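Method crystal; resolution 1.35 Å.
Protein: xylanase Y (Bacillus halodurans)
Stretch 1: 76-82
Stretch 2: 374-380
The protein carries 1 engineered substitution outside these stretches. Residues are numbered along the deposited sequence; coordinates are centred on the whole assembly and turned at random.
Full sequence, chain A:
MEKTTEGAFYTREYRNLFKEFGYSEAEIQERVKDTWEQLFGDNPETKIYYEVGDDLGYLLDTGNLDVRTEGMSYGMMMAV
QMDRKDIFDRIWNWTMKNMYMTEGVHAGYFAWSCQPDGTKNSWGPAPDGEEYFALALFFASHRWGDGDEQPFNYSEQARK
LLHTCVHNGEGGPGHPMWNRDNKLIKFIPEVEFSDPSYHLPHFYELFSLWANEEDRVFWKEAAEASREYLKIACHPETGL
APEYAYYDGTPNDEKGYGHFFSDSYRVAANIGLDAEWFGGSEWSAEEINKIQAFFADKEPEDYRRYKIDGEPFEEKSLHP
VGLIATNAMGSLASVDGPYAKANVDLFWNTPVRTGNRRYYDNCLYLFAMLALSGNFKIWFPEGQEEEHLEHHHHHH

Stretch 1, residues 76-82: MMMAVQM
Stretch 2, residues 374-380: GNFKIWF

Residues 76-81 form the end of a helix, and Met82 leaves it; the amide of Val80 bonds to Met76 O and that of Gln81 to Met77 O. Stretch 2 has no regular helix or strand; the side-chain amide of Gln81 bonds to both backbone groups of Lys377 and to the indole NH of Trp379. The nearest CA atoms are those of Gln81 and Phe376, 6.4 Å apart.

Gly374 ends a preceding helix in a Schellman motif; its phi/psi of 80/26 suits glycine. Asn375 (-114/12, chi1 m) offers its carbonyl: water 1 lies 2.7 Å from Asn375 O and 2.8 Å from Gln81 O, between the two backbones, and can donate to either carbonyl. Gln81 OE1 lies 3.3 Å from Asn375 O, but both are acceptors and no bond forms.

From Phe376 the chain is extended (-106/90). The CA-to-CB bond of Phe376 points away from the helix, yet chi1 t and chi2 154° bring its buried ring back, with CZ 4.0 Å from Met77 CG. Met77, with chi1 t and then p, p, supplies a flexible apolar partner; its SD is 5.3 Å from the ring centroid, obliquely placed.

Lys377 (-107/169) pairs through its backbone with the amide end of Gln81: Lys377 N donates to Gln81 OE1 at 3.0 Å, and Gln81 NE2 donates to Lys377 O at 2.9 Å. A primary amide carries both donor and acceptor, so glutamine can answer both groups of one residue; chi1 m, chi2 m and chi3 -26° set its orientation. The CA-to-CB bond of Lys377 points sideways, and the side chain, m then t throughout, carries its end off from the helix.

The CA-to-CB bond of Ile378 (-97/128, chi1 m, chi2 t) points away. That of Trp379 (-106/110) points toward the helix; with chi1 m and chi2 93°, Trp379 NE1 donates to Gln81 OE1 at 3.0 Å and 168°, the oxygen lying near the indole plane at the ring edge. Phe380 (-87/158) is beyond reach.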

# COMPACT_ATOMS: atom_id res chain seq x y z
N MET A 76 -9.16 5.73 -0.48
CA MET A 76 -9.41 6.50 0.73
C MET A 76 -8.11 7.16 1.20
O MET A 76 -8.11 8.32 1.59
CB MET A 76 -9.98 5.59 1.82
CG MET A 76 -11.46 5.29 1.60
SD MET A 76 -12.08 3.91 2.58
CE MET A 76 -11.83 4.53 4.24
N MET A 77 -7.00 6.43 1.13
CA MET A 77 -5.72 7.01 1.54
C MET A 77 -5.37 8.18 0.62
O MET A 77 -4.92 9.23 1.09
CB MET A 77 -4.61 5.96 1.50
CG MET A 77 -3.25 6.48 1.96
SD MET A 77 -3.26 7.18 3.63
CE MET A 77 -3.08 5.69 4.61
N MET A 78 -5.57 8.00 -0.68
CA MET A 78 -5.27 9.07 -1.64
C MET A 78 -6.14 10.29 -1.36
O MET A 78 -5.66 11.42 -1.33
CB MET A 78 -5.53 8.57 -3.06
CG MET A 78 -4.60 7.45 -3.49
SD MET A 78 -5.21 6.56 -4.94
CE MET A 78 -3.86 5.41 -5.24
N ALA A 79 -7.44 10.05 -1.15
CA ALA A 79 -8.37 11.14 -0.88
C ALA A 79 -8.03 11.94 0.37
O ALA A 79 -8.09 13.17 0.35
CB ALA A 79 -9.79 10.59 -0.79
N VAL A 80 -7.68 11.27 1.46
CA VAL A 80 -7.36 12.02 2.67
C VAL A 80 -6.04 12.78 2.49
O VAL A 80 -5.90 13.88 3.01
CB VAL A 80 -7.32 11.10 3.93
CG1 VAL A 80 -6.18 10.11 3.85
CG2 VAL A 80 -7.23 11.96 5.18
N GLN A 81 -5.09 12.21 1.75
CA GLN A 81 -3.83 12.90 1.51
C GLN A 81 -4.09 14.16 0.68
O GLN A 81 -3.39 15.17 0.83
CB GLN A 81 -2.84 12.00 0.75
CG GLN A 81 -2.26 10.85 1.56
CD GLN A 81 -1.50 11.30 2.79
OE1 GLN A 81 -0.97 12.42 2.83
NE2 GLN A 81 -1.42 10.44 3.79
N MET A 82 -5.10 14.10 -0.18
CA MET A 82 -5.45 15.22 -1.05
C MET A 82 -6.50 16.16 -0.44
O MET A 82 -6.94 17.11 -1.08
CB MET A 82 -5.97 14.70 -2.40
CG MET A 82 -4.93 13.95 -3.22
SD MET A 82 -3.54 14.98 -3.72
CE MET A 82 -4.33 16.05 -4.90
N GLY A 374 6.88 14.91 -1.41
CA GLY A 374 6.72 15.31 -0.02
C GLY A 374 5.27 15.52 0.38
O GLY A 374 4.98 16.27 1.32
N ASN A 375 4.36 14.85 -0.32
CA ASN A 375 2.94 14.99 -0.04
C ASN A 375 2.23 13.74 0.49
O ASN A 375 1.00 13.70 0.53
CB ASN A 375 2.21 15.50 -1.28
CG ASN A 375 2.51 16.96 -1.56
OD1 ASN A 375 2.19 17.84 -0.76
ND2 ASN A 375 3.14 17.23 -2.70
N PHE A 376 2.99 12.72 0.88
CA PHE A 376 2.39 11.51 1.45
C PHE A 376 2.76 11.68 2.92
O PHE A 376 3.82 11.25 3.37
CB PHE A 376 3.02 10.25 0.84
CG PHE A 376 2.21 8.99 1.04
CD1 PHE A 376 2.33 7.93 0.14
CD2 PHE A 376 1.36 8.85 2.13
CE1 PHE A 376 1.62 6.75 0.32
CE2 PHE A 376 0.63 7.66 2.32
CZ PHE A 376 0.76 6.61 1.41
N LYS A 377 1.87 12.35 3.66
CA LYS A 377 2.13 12.68 5.05
C LYS A 377 1.37 11.92 6.12
O LYS A 377 0.41 11.19 5.85
CB LYS A 377 1.86 14.17 5.26
CG LYS A 377 2.56 15.10 4.28
CD LYS A 377 2.21 16.55 4.56
CE LYS A 377 2.88 17.50 3.58
NZ LYS A 377 2.51 18.92 3.84
N ILE A 378 1.83 12.11 7.35
CA ILE A 378 1.21 11.53 8.52
C ILE A 378 0.32 12.66 9.03
O ILE A 378 0.77 13.79 9.19
CB ILE A 378 2.24 11.19 9.61
CG1 ILE A 378 3.21 10.12 9.09
CG2 ILE A 378 1.54 10.69 10.86
CD1 ILE A 378 4.38 9.84 10.03
N TRP A 379 -0.96 12.36 9.25
CA TRP A 379 -1.88 13.37 9.75
C TRP A 379 -2.15 13.06 11.21
O TRP A 379 -2.79 12.06 11.54
CB TRP A 379 -3.15 13.37 8.90
CG TRP A 379 -2.83 13.76 7.48
CD1 TRP A 379 -2.54 12.91 6.44
CD2 TRP A 379 -2.61 15.09 6.99
NE1 TRP A 379 -2.15 13.64 5.34
CE2 TRP A 379 -2.18 14.97 5.65
CE3 TRP A 379 -2.73 16.36 7.56
CZ2 TRP A 379 -1.87 16.09 4.87
CZ3 TRP A 379 -2.42 17.48 6.78
CH2 TRP A 379 -1.99 17.33 5.45
N PHE A 380 -1.63 13.93 12.08
CA PHE A 380 -1.74 13.80 13.53
C PHE A 380 -3.02 14.41 14.10
O PHE A 380 -3.63 15.28 13.49
CB PHE A 380 -0.54 14.48 14.20
CG PHE A 380 0.78 13.84 13.89
CD1 PHE A 380 1.27 12.81 14.70
CD2 PHE A 380 1.54 14.26 12.80
CE1 PHE A 380 2.50 12.22 14.43
CE2 PHE A 380 2.77 13.67 12.52
CZ PHE A 380 3.25 12.65 13.34
O HOH W 1 -0.74 15.52 1.56